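Local coordinates for cruciferin (Brassica napus, PDB 3KGL), which probably serves as a seed storage protein of the 11S globulin family, a nutrient reserve assembled as hexamers, at residues C83-D89 / R140-V146; L57-T63 / P159-W164; K301-I307 / E446-H451; I330-V336 / V387-E393. One frame throughout, in Å; residues are numbered along the deposited sequence.

Contact 1: C83-D89 / R140-V146; sequences CAETFQD and RDMHQKV
Asp89 and His143 are joined by a side-chain hydrogen bond, NE2 donating to OD1 at 3.0 Å. The carboxylate oxygen lies near the imidazole plane, but it is met from above its own plane; ring and carboxylate are turned 70° apart. Within its own segment His143 also donates from ND1 to Gln144 O at 2.9 Å, a bond made possible by a CG placed between the backbone N and the carbonyl carbon (chi1 61°). Gripped at both nitrogens, the ring is fixed in rotation, and it may well be cationic beside Asp89 and Asp141; Asp141 itself forms a salt bridge, through OD1, with Lys441 of the second subunit. A leucine in place of His143 would have no side-chain N-H to offer, and would probably leave the Asp89 carboxylate without this donor close to that of Asp141. Arg140, just ahead of the strand, makes a weak 3.4 Å bond from NE to Gln88 OE1.

The backbone bonds are Asp89 N to Asp141 O at 2.9 Å and Asp141 N to Asp89 O at 3.1 Å. They define an antiparallel hydrogen-bonded pair where strand 87-89 edges strand 141-150 of the N-terminal cupin domain, closing the base of a largely unmodelled excursion of the chain.

The other contacts are packing. Lys145 CE meets the rim of the Phe87 ring in its plane, 3.3 Å from CE2, while Val146 O sits over one face. Glu85 lays its CG against the His143 backbone, 3.7 Å from N. Cys83, its CB beside Gln144 OE1, is disulfide-bonded to Cys283.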
# COMPACT_ATOMS: atom_id res chain seq x y z
N CYS A 83 -24.75 -13.50 0.13
CA CYS A 83 -25.61 -13.04 1.21
C CYS A 83 -27.04 -13.52 1.03
O CYS A 83 -27.46 -13.88 -0.08
CB CYS A 83 -25.57 -11.52 1.35
SG CYS A 83 -24.28 -10.97 2.48
N ALA A 84 -27.78 -13.55 2.13
CA ALA A 84 -29.16 -14.00 2.12
C ALA A 84 -30.00 -13.06 1.27
O ALA A 84 -29.54 -11.99 0.86
CB ALA A 84 -29.71 -14.08 3.54
N GLU A 85 -31.24 -13.46 0.98
CA GLU A 85 -32.15 -12.61 0.22
C GLU A 85 -33.18 -11.94 1.13
O GLU A 85 -34.08 -12.58 1.67
CB GLU A 85 -32.79 -13.39 -0.93
CG GLU A 85 -31.87 -13.55 -2.15
CD GLU A 85 -32.35 -14.62 -3.12
OE1 GLU A 85 -31.99 -14.54 -4.32
OE2 GLU A 85 -33.07 -15.54 -2.69
N THR A 86 -33.01 -10.63 1.30
CA THR A 86 -33.81 -9.81 2.21
C THR A 86 -35.23 -9.57 1.68
O THR A 86 -36.20 -10.12 2.21
CB THR A 86 -33.15 -8.43 2.45
OG1 THR A 86 -31.75 -8.49 2.12
CG2 THR A 86 -33.32 -7.99 3.90
N PHE A 87 -35.33 -8.75 0.64
CA PHE A 87 -36.63 -8.35 0.08
C PHE A 87 -37.32 -9.45 -0.72
O PHE A 87 -36.71 -10.46 -1.10
CB PHE A 87 -36.49 -7.07 -0.74
CG PHE A 87 -36.55 -5.81 0.09
CD1 PHE A 87 -37.66 -4.98 0.05
CD2 PHE A 87 -35.50 -5.47 0.93
CE1 PHE A 87 -37.71 -3.83 0.82
CE2 PHE A 87 -35.55 -4.32 1.70
CZ PHE A 87 -36.66 -3.50 1.65
N GLN A 88 -38.62 -9.24 -0.96
CA GLN A 88 -39.49 -10.19 -1.65
C GLN A 88 -40.46 -9.44 -2.57
O GLN A 88 -40.97 -8.37 -2.21
CB GLN A 88 -40.23 -11.06 -0.62
CG GLN A 88 -41.25 -12.04 -1.19
CD GLN A 88 -42.69 -11.53 -1.08
OE1 GLN A 88 -43.64 -12.23 -1.43
NE2 GLN A 88 -42.85 -10.30 -0.58
N ASP A 89 -40.72 -9.99 -3.76
CA ASP A 89 -41.54 -9.32 -4.77
C ASP A 89 -42.84 -10.03 -5.13
O ASP A 89 -42.82 -11.14 -5.68
CB ASP A 89 -40.73 -9.12 -6.05
CG ASP A 89 -40.15 -7.74 -6.16
OD1 ASP A 89 -39.28 -7.52 -7.04
OD2 ASP A 89 -40.57 -6.87 -5.37
N ARG A 140 -43.13 -15.75 -6.28
CA ARG A 140 -42.70 -14.37 -6.11
C ARG A 140 -41.20 -14.30 -6.39
O ARG A 140 -40.62 -15.24 -6.92
CB ARG A 140 -43.00 -13.87 -4.70
CG ARG A 140 -42.28 -14.62 -3.59
CD ARG A 140 -43.05 -15.86 -3.14
NE ARG A 140 -43.89 -15.60 -1.98
CZ ARG A 140 -44.82 -16.44 -1.52
NH1 ARG A 140 -45.03 -17.60 -2.15
NH2 ARG A 140 -45.53 -16.13 -0.45
N ASP A 141 -40.57 -13.19 -6.03
CA ASP A 141 -39.17 -13.01 -6.36
C ASP A 141 -38.30 -12.75 -5.14
O ASP A 141 -38.52 -11.78 -4.41
CB ASP A 141 -39.00 -11.87 -7.37
CG ASP A 141 -37.60 -11.78 -7.91
OD1 ASP A 141 -36.69 -12.33 -7.25
OD2 ASP A 141 -37.40 -11.17 -8.98
N MET A 142 -37.32 -13.61 -4.94
CA MET A 142 -36.34 -13.40 -3.88
C MET A 142 -35.14 -12.67 -4.45
O MET A 142 -34.70 -12.97 -5.56
CB MET A 142 -35.91 -14.74 -3.29
CG MET A 142 -37.05 -15.62 -2.81
SD MET A 142 -36.53 -17.34 -2.65
CE MET A 142 -35.21 -17.20 -1.45
N HIS A 143 -34.62 -11.70 -3.71
CA HIS A 143 -33.48 -10.93 -4.18
C HIS A 143 -32.96 -9.97 -3.10
O HIS A 143 -33.65 -9.72 -2.11
CB HIS A 143 -33.82 -10.17 -5.47
CG HIS A 143 -34.93 -9.17 -5.32
ND1 HIS A 143 -34.84 -8.06 -4.51
CD2 HIS A 143 -36.15 -9.11 -5.91
CE1 HIS A 143 -35.96 -7.36 -4.59
NE2 HIS A 143 -36.77 -7.98 -5.43
N GLN A 144 -31.76 -9.43 -3.31
CA GLN A 144 -31.11 -8.58 -2.31
C GLN A 144 -31.94 -7.36 -1.95
O GLN A 144 -32.93 -7.04 -2.61
CB GLN A 144 -29.72 -8.17 -2.80
CG GLN A 144 -28.68 -9.30 -2.82
CD GLN A 144 -27.72 -9.24 -1.63
OE1 GLN A 144 -26.93 -10.16 -1.42
NE2 GLN A 144 -27.79 -8.17 -0.85
N LYS A 145 -31.55 -6.68 -0.87
CA LYS A 145 -32.28 -5.51 -0.41
C LYS A 145 -32.19 -4.38 -1.42
O LYS A 145 -31.10 -3.95 -1.81
CB LYS A 145 -31.75 -5.06 0.95
CG LYS A 145 -32.17 -3.64 1.35
CD LYS A 145 -31.91 -3.36 2.83
CE LYS A 145 -32.90 -4.10 3.73
NZ LYS A 145 -32.89 -3.59 5.13
N VAL A 146 -33.35 -3.91 -1.85
CA VAL A 146 -33.44 -2.72 -2.67
C VAL A 146 -33.73 -1.53 -1.77
O VAL A 146 -34.83 -1.41 -1.22
CB VAL A 146 -34.57 -2.83 -3.70
CG1 VAL A 146 -34.83 -1.48 -4.34
CG2 VAL A 146 -34.22 -3.86 -4.74

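Contact 2: L57-T63 / P159-W164; sequences LPSFFST and PGVAQW
A buried antiparallel strand pairing centres on Ser59 and Gln163, where strand 54-61 runs beside strand 162-166 inside the N-terminal half of the subunit; one further backbone bond ties Phe61 to Gly160 in the loop ahead of the second strand. The strand axes come within 4.4 Å and run at 146° to each other. Ser59 and Gln163 form a hydrogen-bonded pair: Ser59 N donates to Gln163 O at 3.2 Å, and Gln163 N returns a bond to Ser59 O at 3.1 Å.

Beyond this pair the direct bonding is interrupted by a water, 2.7 Å from Phe61 N and 2.8 Å from Val161 O, which links the two backbones. The chains rejoin where Gly160 N donates to Phe61 O at 3.1 Å. Gly160 has a positive phi of 101°, at which a side chain would jam against the preceding carbonyl oxygen.

Side chains touch across the pairing mainly near their roots. Trp164 places its CB 3.8 Å from Pro58 CD, with its CD1 close to Pro58 CG, the two side chains meeting at a slant. Phe60 sets its CB against Ala162 CB at 4.2 Å, while the ring, with CG between backbone N and carbonyl carbon (chi1 72°), leads away from the pairing. There it stacks on Trp340 of the second subunit and lies almost parallel to Phe195. Pro159 CG packs against the Thr63 backbone. Strand 73-79 flanks 162-166 on its far edge, and strands 194-196 and 252-254 pair with 54-61, as expected of an antiparallel sheet in the beta-barrel of a cupin domain.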
# COMPACT_ATOMS: atom_id res chain seq x y z
N LEU A 57 -27.60 -0.05 -15.16
CA LEU A 57 -27.51 -1.50 -15.02
C LEU A 57 -26.29 -1.92 -14.22
O LEU A 57 -25.27 -1.24 -14.26
CB LEU A 57 -27.50 -2.16 -16.40
CG LEU A 57 -28.82 -2.07 -17.18
CD1 LEU A 57 -28.65 -2.48 -18.62
CD2 LEU A 57 -29.86 -2.94 -16.53
N PRO A 58 -26.41 -3.04 -13.49
CA PRO A 58 -25.43 -3.56 -12.53
C PRO A 58 -23.99 -3.55 -13.06
O PRO A 58 -23.68 -4.17 -14.08
CB PRO A 58 -25.89 -5.00 -12.31
CG PRO A 58 -27.30 -4.97 -12.55
CD PRO A 58 -27.54 -3.96 -13.65
N SER A 59 -23.13 -2.85 -12.32
CA SER A 59 -21.71 -2.80 -12.61
C SER A 59 -20.93 -2.96 -11.31
O SER A 59 -21.36 -2.51 -10.24
CB SER A 59 -21.33 -1.46 -13.28
OG SER A 59 -21.30 -0.39 -12.34
N PHE A 60 -19.77 -3.61 -11.41
CA PHE A 60 -18.85 -3.63 -10.28
C PHE A 60 -17.47 -3.10 -10.67
O PHE A 60 -17.06 -3.15 -11.84
CB PHE A 60 -18.77 -5.02 -9.61
CG PHE A 60 -18.06 -6.08 -10.43
CD1 PHE A 60 -16.68 -6.10 -10.51
CD2 PHE A 60 -18.77 -7.07 -11.08
CE1 PHE A 60 -16.03 -7.07 -11.24
CE2 PHE A 60 -18.12 -8.05 -11.81
CZ PHE A 60 -16.75 -8.05 -11.89
N PHE A 61 -16.76 -2.59 -9.67
CA PHE A 61 -15.49 -1.91 -9.89
C PHE A 61 -14.32 -2.61 -9.22
O PHE A 61 -14.52 -3.45 -8.35
CB PHE A 61 -15.60 -0.47 -9.40
CG PHE A 61 -16.59 0.33 -10.17
CD1 PHE A 61 -16.18 1.15 -11.22
CD2 PHE A 61 -17.95 0.24 -9.88
CE1 PHE A 61 -17.10 1.88 -11.95
CE2 PHE A 61 -18.87 0.97 -10.61
CZ PHE A 61 -18.45 1.79 -11.65
N SER A 62 -13.11 -2.24 -9.64
CA SER A 62 -11.88 -2.83 -9.13
C SER A 62 -11.28 -1.98 -8.00
O SER A 62 -10.22 -2.30 -7.45
CB SER A 62 -10.87 -3.01 -10.27
OG SER A 62 -10.54 -1.76 -10.87
N THR A 63 -11.95 -0.88 -7.68
CA THR A 63 -11.49 0.03 -6.65
C THR A 63 -12.64 0.39 -5.73
O THR A 63 -13.81 0.15 -6.06
CB THR A 63 -11.04 1.34 -7.26
OG1 THR A 63 -12.19 2.03 -7.78
CG2 THR A 63 -10.04 1.10 -8.36
N PRO A 159 -14.55 -2.90 -3.42
CA PRO A 159 -14.19 -3.49 -4.72
C PRO A 159 -14.89 -4.84 -4.86
O PRO A 159 -14.81 -5.65 -3.93
CB PRO A 159 -12.68 -3.71 -4.61
CG PRO A 159 -12.22 -2.71 -3.61
CD PRO A 159 -13.37 -2.46 -2.65
N GLY A 160 -15.57 -5.07 -5.98
CA GLY A 160 -16.21 -6.34 -6.21
C GLY A 160 -17.70 -6.37 -5.97
O GLY A 160 -18.38 -7.32 -6.37
N VAL A 161 -18.22 -5.34 -5.31
CA VAL A 161 -19.66 -5.22 -5.09
C VAL A 161 -20.38 -4.63 -6.30
O VAL A 161 -19.99 -3.58 -6.81
CB VAL A 161 -19.96 -4.33 -3.88
CG1 VAL A 161 -21.45 -4.22 -3.67
CG2 VAL A 161 -19.26 -4.86 -2.63
N ALA A 162 -21.44 -5.29 -6.77
CA ALA A 162 -22.20 -4.79 -7.90
C ALA A 162 -23.36 -3.91 -7.45
O ALA A 162 -24.02 -4.25 -6.48
CB ALA A 162 -22.73 -5.93 -8.74
N GLN A 163 -23.59 -2.80 -8.15
CA GLN A 163 -24.70 -1.88 -7.86
C GLN A 163 -25.42 -1.42 -9.11
O GLN A 163 -24.79 -1.22 -10.16
CB GLN A 163 -24.21 -0.64 -7.14
CG GLN A 163 -24.24 -0.74 -5.65
CD GLN A 163 -23.61 0.47 -5.00
OE1 GLN A 163 -23.15 1.38 -5.70
NE2 GLN A 163 -23.57 0.50 -3.68
N TRP A 164 -26.73 -1.21 -8.99
CA TRP A 164 -27.56 -0.67 -10.06
C TRP A 164 -28.46 0.42 -9.47
O TRP A 164 -28.89 0.32 -8.32
CB TRP A 164 -28.42 -1.77 -10.71
CG TRP A 164 -29.26 -2.52 -9.71
CD1 TRP A 164 -28.94 -3.69 -9.10
CD2 TRP A 164 -30.55 -2.13 -9.20
NE1 TRP A 164 -29.95 -4.06 -8.24
CE2 TRP A 164 -30.94 -3.12 -8.28
CE3 TRP A 164 -31.40 -1.05 -9.44
CZ2 TRP A 164 -32.14 -3.07 -7.60
CZ3 TRP A 164 -32.60 -1.00 -8.75
CH2 TRP A 164 -32.96 -2.00 -7.85
O HOH W 1 -17.53 -2.36 -7.12

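Contact 3: K301-I307 / E446-H451; sequences KPQLGYI and ETTLTH
Leu304 and Leu449 meet through carbon alone, Leu304 CB lying 3.8 Å from Leu449 CD1. The two branches of Leu304 divide the remaining work. CD2 rests 3.7 Å from Thr450 C, over the backbone, while CD1 arrives at the rim of the His451 imidazole, in its plane and 3.6 Å from ND1. An alanine at Leu304 would lack both branches and would probably open a gap between the turn and the Thr450-His451 backbone, leaving the imidazole edge without its methyl neighbour.

Leu449 fits between neighbours: its CD1 also reaches Gly305 O, while its CB faces Lys301 CD at 3.9 Å as the two side chains slide past each other in opposite directions. The amine end of Lys301 makes a weak hydrogen bond, NZ to Leu449 O at 3.5 Å. At the other end, Ile307 CD1 and Thr448 CG2 reach each other tip to tip at 3.5 Å; with OG1 turned beside the backbone N (chi1 -78°), the Thr448 methyl is swung out toward Ile307.

These side chains bring together two sheets of the C-terminal cupin barrel, strand 305-310 belonging to one and strand 449-451 to the other. Behind the first shell, residues 301-305 fold back in a turn, and Gly305 adopts a positive phi of 142°, at which a side chain would press on the carbonyl oxygen of Leu304. Leu449 also packs on Ile330 and Leu304 on Ala334. Further out, Glu446 forms a salt bridge with Lys233 of the third subunit.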
# COMPACT_ATOMS: atom_id res chain seq x y z
N LYS A 301 -23.66 26.28 12.63
CA LYS A 301 -23.98 27.67 12.90
C LYS A 301 -25.11 28.07 11.90
O LYS A 301 -24.84 28.32 10.72
CB LYS A 301 -22.71 28.56 12.76
CG LYS A 301 -21.42 28.10 13.57
CD LYS A 301 -20.11 28.94 13.24
CE LYS A 301 -18.86 28.68 14.20
NZ LYS A 301 -17.66 27.79 13.76
N PRO A 302 -26.38 28.11 12.37
CA PRO A 302 -27.58 28.22 11.51
C PRO A 302 -27.76 29.57 10.81
O PRO A 302 -28.55 29.70 9.87
CB PRO A 302 -28.74 27.97 12.48
CG PRO A 302 -28.11 27.39 13.71
CD PRO A 302 -26.76 28.02 13.78
N GLN A 303 -27.06 30.58 11.30
CA GLN A 303 -26.87 31.80 10.52
C GLN A 303 -25.96 31.53 9.31
O GLN A 303 -26.23 32.00 8.21
CB GLN A 303 -26.24 32.87 11.42
CG GLN A 303 -25.38 32.27 12.55
CD GLN A 303 -24.17 33.12 12.91
OE1 GLN A 303 -23.19 32.61 13.45
NE2 GLN A 303 -24.24 34.41 12.61
N LEU A 304 -24.89 30.77 9.53
CA LEU A 304 -23.81 30.56 8.55
C LEU A 304 -23.93 29.29 7.71
O LEU A 304 -23.70 29.34 6.50
CB LEU A 304 -22.46 30.54 9.26
CG LEU A 304 -21.62 31.80 9.17
CD1 LEU A 304 -22.44 32.90 8.54
CD2 LEU A 304 -21.11 32.19 10.55
N GLY A 305 -24.25 28.16 8.33
CA GLY A 305 -24.40 26.90 7.63
C GLY A 305 -23.85 25.72 8.42
O GLY A 305 -23.58 25.87 9.60
N TYR A 306 -23.70 24.56 7.78
CA TYR A 306 -23.08 23.41 8.46
C TYR A 306 -22.00 22.71 7.66
O TYR A 306 -21.86 22.91 6.46
CB TYR A 306 -24.11 22.35 8.88
CG TYR A 306 -24.83 21.68 7.74
CD1 TYR A 306 -24.71 20.31 7.52
CD2 TYR A 306 -25.65 22.42 6.89
CE1 TYR A 306 -25.40 19.69 6.46
CE2 TYR A 306 -26.33 21.82 5.84
CZ TYR A 306 -26.21 20.46 5.63
OH TYR A 306 -26.90 19.88 4.58
N ILE A 307 -21.22 21.90 8.36
CA ILE A 307 -20.37 20.90 7.72
C ILE A 307 -20.56 19.57 8.41
O ILE A 307 -20.39 19.47 9.63
CB ILE A 307 -18.90 21.26 7.80
CG1 ILE A 307 -18.63 22.51 6.98
CG2 ILE A 307 -18.08 20.08 7.30
CD1 ILE A 307 -17.33 23.18 7.28
N GLU A 446 -13.96 31.82 16.06
CA GLU A 446 -14.64 30.73 15.37
C GLU A 446 -13.65 29.65 14.94
O GLU A 446 -12.47 29.93 14.70
CB GLU A 446 -15.46 31.23 14.17
CG GLU A 446 -14.82 32.35 13.38
CD GLU A 446 -15.46 33.69 13.67
OE1 GLU A 446 -16.70 33.73 13.87
OE2 GLU A 446 -14.72 34.70 13.69
N THR A 447 -14.13 28.41 14.85
CA THR A 447 -13.26 27.27 14.61
C THR A 447 -13.03 26.98 13.13
O THR A 447 -11.88 26.82 12.67
CB THR A 447 -13.85 26.02 15.28
OG1 THR A 447 -13.40 25.97 16.64
CG2 THR A 447 -13.41 24.75 14.56
N THR A 448 -14.14 26.93 12.40
CA THR A 448 -14.13 26.52 11.01
C THR A 448 -14.94 27.48 10.12
O THR A 448 -14.41 28.00 9.13
CB THR A 448 -14.68 25.07 10.89
OG1 THR A 448 -13.65 24.14 11.26
CG2 THR A 448 -15.12 24.78 9.47
N LEU A 449 -16.20 27.72 10.48
CA LEU A 449 -17.09 28.64 9.75
C LEU A 449 -17.03 30.06 10.30
O LEU A 449 -16.80 30.27 11.49
CB LEU A 449 -18.54 28.16 9.81
CG LEU A 449 -19.06 27.27 8.70
CD1 LEU A 449 -20.58 27.25 8.72
CD2 LEU A 449 -18.56 27.79 7.37
N THR A 450 -17.26 31.05 9.44
CA THR A 450 -17.36 32.44 9.87
C THR A 450 -18.04 33.34 8.84
O THR A 450 -18.22 32.96 7.69
CB THR A 450 -15.98 32.99 10.24
OG1 THR A 450 -16.12 34.33 10.73
CG2 THR A 450 -15.08 32.99 9.03
N HIS A 451 -18.43 34.54 9.26
CA HIS A 451 -18.99 35.53 8.32
C HIS A 451 -17.90 36.48 7.83
O HIS A 451 -16.94 36.74 8.54
CB HIS A 451 -20.13 36.32 8.97
CG HIS A 451 -21.05 36.97 7.98
ND1 HIS A 451 -22.15 36.33 7.45
CD2 HIS A 451 -21.03 38.20 7.41
CE1 HIS A 451 -22.77 37.14 6.60
NE2 HIS A 451 -22.11 38.28 6.56

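Contact 4: I330-V336 / V387-E393; sequences IRQNAMV and VKRATSE
Val387 packs its CG2 against Met335 CG at 4.0 Å, at the start of an antiparallel pairing between strands 385-390 and 334-341 of the C-terminal cupin domain, whose axes run at 164°. Lys388 forms the hydrogen-bonded pair with Val336: Val336 N donates to Lys388 O at 3.0 Å, and the lysine chain bends over the valine side chain.

Arg389 faces Met335 in a non-hydrogen-bonded pair. Its side chain runs out with CG anti to the backbone N (chi1 -171°) and lies alongside Asn333, pointing the same way. NE donates to Asn333 OD1 at 3.2 Å, in the plane of that amide carbonyl, while NH1 forms a salt bridge with a sulfate ion, probably from the crystallisation liquor.

Ala390 is gripped on both backbone polar atoms: its N bonds Ala334 O at 2.8 Å, and its O accepts Asn333 N at 2.9 Å. Its CB meets Ile330 CG1 at 3.4 Å. Thr391 and Ser392 then carry the chain around the type II turn Arg331-Ala334, with Gln332 CB beside Ser392 O. At Glu393 the carbonyl O receives Gln332 N at 2.6 Å.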
# COMPACT_ATOMS: atom_id res chain seq x y z
N ILE A 330 -23.16 26.42 3.04
CA ILE A 330 -22.98 27.75 3.63
C ILE A 330 -23.75 28.84 2.87
O ILE A 330 -24.11 28.68 1.71
CB ILE A 330 -21.49 28.11 3.81
CG1 ILE A 330 -20.80 28.33 2.47
CG2 ILE A 330 -20.78 27.00 4.55
CD1 ILE A 330 -19.30 28.20 2.57
N ARG A 331 -24.03 29.94 3.55
CA ARG A 331 -24.82 31.01 2.95
C ARG A 331 -23.91 32.13 2.48
O ARG A 331 -22.85 32.34 3.03
CB ARG A 331 -25.85 31.54 3.94
CG ARG A 331 -26.47 30.45 4.82
CD ARG A 331 -27.88 30.82 5.19
NE ARG A 331 -28.64 31.13 3.98
CZ ARG A 331 -29.92 31.46 3.98
NH1 ARG A 331 -30.58 31.50 5.13
NH2 ARG A 331 -30.54 31.73 2.85
N GLN A 332 -24.35 32.83 1.44
CA GLN A 332 -23.57 33.90 0.82
C GLN A 332 -22.65 34.61 1.81
O GLN A 332 -23.07 35.01 2.90
CB GLN A 332 -24.50 34.90 0.14
CG GLN A 332 -23.79 36.05 -0.59
CD GLN A 332 -24.66 36.68 -1.66
OE1 GLN A 332 -25.87 36.83 -1.49
NE2 GLN A 332 -24.04 37.06 -2.78
N ASN A 333 -21.39 34.76 1.41
CA ASN A 333 -20.40 35.50 2.19
C ASN A 333 -19.87 34.78 3.43
O ASN A 333 -19.00 35.32 4.13
CB ASN A 333 -20.92 36.89 2.55
CG ASN A 333 -20.78 37.88 1.42
OD1 ASN A 333 -19.77 37.87 0.69
ND2 ASN A 333 -21.78 38.73 1.25
N ALA A 334 -20.37 33.58 3.70
CA ALA A 334 -19.75 32.75 4.72
C ALA A 334 -18.40 32.22 4.23
O ALA A 334 -18.22 31.93 3.04
CB ALA A 334 -20.66 31.61 5.10
N MET A 335 -17.45 32.10 5.15
CA MET A 335 -16.12 31.65 4.78
C MET A 335 -15.69 30.43 5.58
O MET A 335 -15.94 30.34 6.79
CB MET A 335 -15.10 32.77 4.95
CG MET A 335 -13.65 32.33 4.86
SD MET A 335 -12.49 33.68 5.16
CE MET A 335 -12.66 33.90 6.92
N VAL A 336 -15.05 29.48 4.89
CA VAL A 336 -14.44 28.34 5.53
C VAL A 336 -12.98 28.63 5.69
O VAL A 336 -12.21 28.54 4.73
CB VAL A 336 -14.59 27.05 4.72
CG1 VAL A 336 -14.38 25.85 5.63
CG2 VAL A 336 -15.96 26.99 4.06
N VAL A 387 -8.86 28.08 1.08
CA VAL A 387 -9.94 28.92 1.60
C VAL A 387 -11.07 29.05 0.58
O VAL A 387 -10.84 29.05 -0.63
CB VAL A 387 -9.47 30.30 2.04
CG1 VAL A 387 -9.36 31.23 0.83
CG2 VAL A 387 -10.42 30.87 3.06
N LYS A 388 -12.30 29.13 1.07
CA LYS A 388 -13.45 29.25 0.19
C LYS A 388 -14.48 30.20 0.81
O LYS A 388 -14.79 30.08 1.98
CB LYS A 388 -14.05 27.86 -0.11
CG LYS A 388 -13.63 26.75 0.86
CD LYS A 388 -14.13 25.37 0.40
CE LYS A 388 -13.33 24.23 1.06
NZ LYS A 388 -13.70 23.94 2.49
N ARG A 389 -14.94 31.17 0.03
CA ARG A 389 -15.99 32.09 0.48
C ARG A 389 -17.22 31.88 -0.40
O ARG A 389 -17.11 31.81 -1.61
CB ARG A 389 -15.52 33.54 0.37
CG ARG A 389 -16.47 34.54 1.03
CD ARG A 389 -16.15 36.00 0.67
NE ARG A 389 -17.07 36.55 -0.32
CZ ARG A 389 -16.71 37.01 -1.52
NH1 ARG A 389 -15.43 37.00 -1.86
NH2 ARG A 389 -17.61 37.50 -2.36
N ALA A 390 -18.39 31.75 0.21
CA ALA A 390 -19.60 31.51 -0.57
C ALA A 390 -19.98 32.79 -1.29
O ALA A 390 -19.78 33.88 -0.78
CB ALA A 390 -20.73 31.01 0.32
N THR A 391 -20.53 32.63 -2.49
CA THR A 391 -20.72 33.75 -3.40
C THR A 391 -22.14 33.87 -3.92
O THR A 391 -22.67 34.96 -4.10
CB THR A 391 -19.78 33.64 -4.60
OG1 THR A 391 -18.72 34.59 -4.46
CG2 THR A 391 -20.54 33.89 -5.91
N SER A 392 -22.74 32.71 -4.20
CA SER A 392 -24.14 32.65 -4.56
C SER A 392 -24.92 32.70 -3.26
O SER A 392 -24.32 32.78 -2.17
CB SER A 392 -24.43 31.35 -5.31
OG SER A 392 -24.03 30.23 -4.55
N GLU A 393 -26.24 32.64 -3.36
CA GLU A 393 -27.07 32.74 -2.17
C GLU A 393 -26.68 31.71 -1.12
O GLU A 393 -26.40 32.06 0.03
CB GLU A 393 -28.55 32.65 -2.52
CG GLU A 393 -29.21 34.01 -2.62
CD GLU A 393 -30.57 34.02 -1.96
OE1 GLU A 393 -31.03 35.11 -1.56
OE2 GLU A 393 -31.17 32.92 -1.83

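Overall arrangement
Contact 2 is the core of the set, with every touching residue buried, whereas contacts 1, 3 and 4 are partly buried and nearer the surface. Contacts 1 and 2 share a sheet of the N-terminal cupin domain and touch where Val146 CG2 meets Trp164 CZ2; both reach the second subunit. Contacts 3 and 4, about 10 Å apart between centres, share two sheets of the C-terminal domain and reach the third subunit; Thr450 O and Met335 N, 2.8 Å apart, join them. Contacts 2 and 4 depend largely on backbone bonds, contact 3 on apolar side chains, and contact 1 adds a histidine-carboxylate bond.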